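Local coordinates for prokaryotic transcription elongation factor GreA/GreB (Nitrosomonas europaea, PDB 2PN0), which probably binds RNA polymerase in the manner of GreA/GreB-type transcription elongation factors, at residues I11-A16 / A44-P49; V57-T62 / A100-A105. All coordinates share one frame; numbering follows the deposited sequence. Where two conformers were deposited one is given.

Interaction 1. Residues I11-A16 / A44-P49; sequences ISSLDA and AEVVDP
Val-46 lays its CG1 methyl over the start of helix 13-25: CG1 is 3.5 Å from Ser-13 CA and 4.1 Å from Ala-16 CB. The valine torsion explains this reach, since CG1 stands anti to the backbone N (chi1 -167°). Behind this packing the backbones pair in parallel. Ile-11 N donates to Glu-45 O at 3.1 Å, and Val-47 N donates to Ile-11 O at 2.9 Å, so Ile-11 uses both its N-H and its C=O on the two residues flanking Val-46. The ladder then frays: Ser-13 N reaches Val-47 O by a weak bond, bent to 127° at the hydrogen, while Ser-12 CA makes a C-H...O contact with Val-47 O at 3.2 Å. The Pro-49 ring continues the contact, its CG 3.7 Å from Ser-12 CB. Ser-12 OG, meanwhile, turns to the helix and accepts from Asp-15 N at 3.1 Å in a nearly straight bond (171°), a serine N-cap. In the Rnk N-terminal region this is a short parallel strand pair, its first strand running directly into a capped helix, joined by a helical crossover through 13-25 and 34-42: beta-alpha-alpha-beta in order along the chain.

Interaction 2. Residues V57-T62 / A100-A105; sequences VTMNST and ALLGLA
Val-57 is gripped through its backbone by the turn at 101-104. Val-57 N donates to Leu-104 O at 2.8 Å in an almost linear bond (178° at the hydrogen), and Gly-103 N donates to Val-57 O at 2.9 Å. Both polar backbone groups of this buried residue are thus satisfied by the same turn.

Two type II turns shape the backbones. In the one from Leu-101 to Leu-104, Gly-103 has a positive phi (89°), at which a beta carbon would press on the carbonyl O of Leu-102. In the other, Thr-58 to Ser-61, the hydroxyls join as well: Thr-58 OG1 and Ser-61 OG are hydrogen-bonded at 2.9 Å, with either as possible donor.

Methyl groups also meet backbone polar atoms. Val-57 CG1 lies 3.3 Å from Leu-101 O, and its CG2 faces Leu-104 O. In Leu-102, CG stands anti to the backbone N, and the second torsion (chi2 66°) then turns CD1 back toward 57-59, to 3.7 Å from Met-59 N.

Apolar packing is looser. Val-57 CG1 to Leu-101 CB and Val-57 CG2 to Leu-104 CB are each 4.3 Å. The selenomethionine chain of Met-59, bent at chi2 and chi3, brings SE to 4.1 Å from Leu-102 CD1, the two side chains crossing obliquely. Leu-78 of strand 77-79 touches Val-57, Met-59 and Leu-102, and Val-127 also packs on Val-57.

No charged group takes part: the segments are paired through main-chain hydrogen bonds, to which the side chains add apolar and methyl-to-oxygen contacts.

From the N terminus, interaction 1 comes first: it brings 44-49 back beside 11-16 and closes a loop of 27 mostly helical residues. Interaction 2 opens only after that loop has closed, and its own 37-residue loop includes most of strand 62-67 and strands 77-79 and 90-92. The two are therefore in series, neither nested nor crossed, and fall in the Rnk N-terminal and GreA/GreB C-terminal regions respectively. Their centres are about 12 Å apart, yet they meet where Asp-15 OD1 packs 3.5 Å from Met-59 CB; Asp-15 also hydrogen-bonds Tyr-80. Leu-19 of helix 13-25 touches Leu-102, adding a second link between that helix and the 57-62/100-105 region.

Interaction 1. Residues I11-A16 / A44-P49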
loop_
_atom_site.group_PDB
_atom_site.type_symbol
_atom_site.label_atom_id
_atom_site.label_comp_id
_atom_site.label_asym_id
_atom_site.label_seq_id
_atom_site.Cartn_x
_atom_site.Cartn_y
_atom_site.Cartn_z
ATOM N N ILE A 11 -21.271 4.777 0.859
ATOM C CA ILE A 11 -20.509 5.814 1.585
ATOM C C ILE A 11 -21.472 6.756 2.270
ATOM O O ILE A 11 -22.580 6.948 1.776
ATOM C CB ILE A 11 -19.792 6.807 0.628
ATOM C CG1 ILE A 11 -20.196 6.586 -0.830
ATOM C CG2 ILE A 11 -18.303 6.909 0.950
ATOM C CD1 ILE A 11 -19.227 7.187 -1.835
ATOM N N SER A 12 -21.019 7.407 3.342
ATOM C CA SER A 12 -21.795 8.476 3.941
ATOM C C SER A 12 -21.638 9.717 3.076
ATOM O O SER A 12 -20.667 9.835 2.302
ATOM C CB SER A 12 -21.339 8.775 5.372
ATOM O OG SER A 12 -20.152 9.545 5.377
ATOM N N SER A 13 -22.596 10.624 3.228
ATOM C CA SER A 13 -22.588 11.905 2.524
ATOM C C SER A 13 -21.306 12.685 2.829
ATOM O O SER A 13 -20.698 13.268 1.924
ATOM C CB SER A 13 -23.816 12.727 2.917
ATOM O OG SER A 13 -24.022 13.807 2.022
ATOM N N LEU A 14 -20.929 12.694 4.110
ATOM C CA LEU A 14 -19.728 13.346 4.616
ATOM C C LEU A 14 -18.493 12.818 3.924
ATOM O O LEU A 14 -17.676 13.590 3.425
ATOM C CB LEU A 14 -19.604 13.098 6.123
ATOM C CG LEU A 14 -18.464 13.699 6.957
ATOM C CD1 LEU A 14 -18.184 15.165 6.600
ATOM C CD2 LEU A 14 -18.772 13.570 8.447
ATOM N N ASP A 15 -18.333 11.502 3.899
ATOM C CA ASP A 15 -17.164 10.937 3.232
ATOM C C ASP A 15 -17.122 11.140 1.724
ATOM O O ASP A 15 -16.050 11.402 1.186
ATOM C CB ASP A 15 -16.884 9.500 3.681
ATOM C CG ASP A 15 -16.633 9.416 5.184
ATOM O OD1 ASP A 15 -15.841 10.239 5.726
ATOM O OD2 ASP A 15 -17.243 8.561 5.843
ATOM N N ALA A 16 -18.273 11.055 1.054
ATOM C CA ALA A 16 -18.349 11.346 -0.398
ATOM C C ALA A 16 -17.844 12.749 -0.674
ATOM O O ALA A 16 -17.039 12.974 -1.590
ATOM C CB ALA A 16 -19.789 11.207 -0.933
ATOM N N ALA A 44 -21.127 5.351 -6.519
ATOM C CA ALA A 44 -21.459 4.864 -5.186
ATOM C C ALA A 44 -22.874 5.281 -4.760
ATOM O O ALA A 44 -23.439 6.277 -5.248
ATOM C CB ALA A 44 -20.452 5.361 -4.183
ATOM N N GLU A 45 -23.443 4.509 -3.850
ATOM C CA GLU A 45 -24.696 4.922 -3.253
ATOM C C GLU A 45 -24.389 5.685 -1.980
ATOM O O GLU A 45 -23.718 5.172 -1.068
ATOM C CB GLU A 45 -25.673 3.761 -3.054
ATOM C CG GLU A 45 -25.182 2.534 -2.321
ATOM C CD GLU A 45 -26.355 1.668 -1.884
ATOM O OE1 GLU A 45 -27.085 2.079 -0.953
ATOM O OE2 GLU A 45 -26.558 0.585 -2.482
ATOM N N VAL A 46 -24.831 6.936 -1.964
ATOM C CA VAL A 46 -24.546 7.839 -0.865
ATOM C C VAL A 46 -25.686 7.794 0.142
ATOM O O VAL A 46 -26.792 8.256 -0.132
ATOM C CB VAL A 46 -24.323 9.296 -1.347
ATOM C CG1 VAL A 46 -23.726 10.119 -0.237
ATOM C CG2 VAL A 46 -23.407 9.353 -2.553
ATOM N N VAL A 47 -25.414 7.236 1.313
ATOM C CA VAL A 47 -26.465 7.077 2.307
ATOM C C VAL A 47 -26.143 7.883 3.567
ATOM O O VAL A 47 -25.034 8.404 3.714
ATOM C CB VAL A 47 -26.714 5.577 2.641
ATOM C CG1 VAL A 47 -27.127 4.798 1.391
ATOM C CG2 VAL A 47 -25.487 4.950 3.263
ATOM N N ASP A 48 -27.117 8.008 4.460
ATOM C CA ASP A 48 -26.834 8.490 5.795
ATOM C C ASP A 48 -25.919 7.460 6.470
ATOM O O ASP A 48 -26.085 6.258 6.237
ATOM C CB ASP A 48 -28.125 8.622 6.596
ATOM C CG ASP A 48 -27.876 9.093 8.012
ATOM O OD1 ASP A 48 -27.629 10.307 8.200
ATOM O OD2 ASP A 48 -27.901 8.252 8.932
ATOM N N PRO A 49 -24.958 7.914 7.306
ATOM C CA PRO A 49 -24.091 6.975 8.040
ATOM C C PRO A 49 -24.834 5.810 8.724
ATOM O O PRO A 49 -24.289 4.698 8.811
ATOM C CB PRO A 49 -23.425 7.870 9.088
ATOM C CG PRO A 49 -23.354 9.216 8.432
ATOM C CD PRO A 49 -24.604 9.322 7.595
#

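Interaction 2. Residues V57-T62 / A100-A105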
loop_
_atom_site.group_PDB
_atom_site.type_symbol
_atom_site.label_atom_id
_atom_site.label_comp_id
_atom_site.label_asym_id
_atom_site.label_seq_id
_atom_site.Cartn_x
_atom_site.Cartn_y
_atom_site.Cartn_z
ATOM N N VAL A 57 -16.529 -1.331 5.301
ATOM C CA VAL A 57 -15.365 -0.463 5.527
ATOM C C VAL A 57 -15.642 0.960 5.035
ATOM O O VAL A 57 -15.873 1.183 3.853
ATOM C CB VAL A 57 -14.104 -1.010 4.812
ATOM C CG1 VAL A 57 -12.915 -0.074 5.079
ATOM C CG2 VAL A 57 -13.763 -2.393 5.365
ATOM N N THR A 58 -15.625 1.901 5.971
ATOM C CA THR A 58 -15.805 3.307 5.672
ATOM C C THR A 58 -14.524 4.050 6.013
ATOM O O THR A 58 -13.612 3.502 6.626
ATOM C CB THR A 58 -16.982 3.910 6.479
ATOM O OG1 THR A 58 -16.739 3.746 7.894
ATOM C CG2 THR A 58 -18.247 3.193 6.105
HETATM N N MSE A 59 -14.448 5.311 5.635
HETATM C CA MSE A 59 -13.333 6.145 6.133
HETATM C C MSE A 59 -13.317 6.052 7.671
HETATM O O MSE A 59 -14.388 6.031 8.327
HETATM C CB MSE A 59 -13.498 7.592 5.646
HETATM C CG MSE A 59 -13.373 7.771 4.117
HETATM SE SE MSE A 59 -11.686 7.025 3.390
HETATM C CE MSE A 59 -10.449 8.007 4.522
ATOM N N ASN A 60 -12.110 5.966 8.239
ATOM C CA ASN A 60 -11.884 5.895 9.690
ATOM C C ASN A 60 -12.310 4.589 10.372
ATOM O O ASN A 60 -12.322 4.522 11.619
ATOM C CB ASN A 60 -12.443 7.149 10.410
ATOM C CG ASN A 60 -11.717 8.411 9.992
ATOM O OD1 ASN A 60 -10.494 8.456 10.056
ATOM N ND2 ASN A 60 -12.468 9.457 9.592
ATOM N N SER A 61 -12.670 3.588 9.554
ATOM C CA SER A 61 -12.934 2.213 10.041
ATOM C C SER A 61 -11.598 1.575 10.416
ATOM O O SER A 61 -10.589 1.766 9.725
ATOM C CB SER A 61 -13.589 1.319 8.952
ATOM O OG SER A 61 -14.971 1.637 8.823
ATOM N N THR A 62 -11.598 0.765 11.480
ATOM C CA THR A 62 -10.451 -0.116 11.756
ATOM C C THR A 62 -10.805 -1.510 11.253
ATOM O O THR A 62 -11.868 -2.038 11.615
ATOM C CB THR A 62 -10.106 -0.138 13.269
ATOM O OG1 THR A 62 -9.647 1.159 13.631
ATOM C CG2 THR A 62 -8.994 -1.134 13.570
ATOM N N ALA A 100 -8.119 0.543 -2.056
ATOM C CA ALA A 100 -9.037 -0.585 -2.339
ATOM C C ALA A 100 -9.868 -0.996 -1.116
ATOM O O ALA A 100 -10.828 -1.780 -1.253
ATOM C CB ALA A 100 -8.211 -1.816 -2.836
ATOM N N LEU A 101 -9.504 -0.533 0.078
ATOM C CA LEU A 101 -10.225 -1.015 1.281
ATOM C C LEU A 101 -11.625 -0.416 1.395
ATOM O O LEU A 101 -12.524 -1.059 1.923
ATOM C CB LEU A 101 -9.452 -0.716 2.593
ATOM C CG LEU A 101 -8.201 -1.536 2.865
ATOM C CD1 LEU A 101 -7.509 -1.038 4.181
ATOM C CD2 LEU A 101 -8.511 -3.062 2.966
ATOM N N LEU A 102 -11.783 0.821 0.931
ATOM C CA LEU A 102 -13.043 1.553 1.090
ATOM C C LEU A 102 -14.114 0.736 0.409
ATOM O O LEU A 102 -13.954 0.301 -0.722
ATOM C CB LEU A 102 -12.933 2.915 0.413
ATOM C CG LEU A 102 -14.164 3.809 0.576
ATOM C CD1 LEU A 102 -14.311 4.198 2.070
ATOM C CD2 LEU A 102 -14.018 5.013 -0.383
ATOM N N GLY A 103 -15.194 0.497 1.118
ATOM C CA GLY A 103 -16.331 -0.184 0.506
ATOM C C GLY A 103 -16.298 -1.704 0.596
ATOM O O GLY A 103 -17.327 -2.374 0.324
ATOM N N LEU A 104 -15.161 -2.270 0.994
ATOM C CA LEU A 104 -15.094 -3.718 1.216
ATOM C C LEU A 104 -15.937 -4.063 2.467
ATOM O O LEU A 104 -16.393 -3.156 3.210
ATOM C CB LEU A 104 -13.653 -4.174 1.414
ATOM C CG LEU A 104 -12.795 -4.031 0.162
ATOM C CD1 LEU A 104 -11.457 -4.753 0.506
ATOM C CD2 LEU A 104 -13.473 -4.634 -1.031
ATOM N N ALA A 105 -16.178 -5.355 2.687
ATOM C CA ALA A 105 -16.975 -5.776 3.849
ATOM C C ALA A 105 -16.317 -6.929 4.628
ATOM O O ALA A 105 -15.480 -7.640 4.076
ATOM C CB ALA A 105 -18.357 -6.177 3.403
#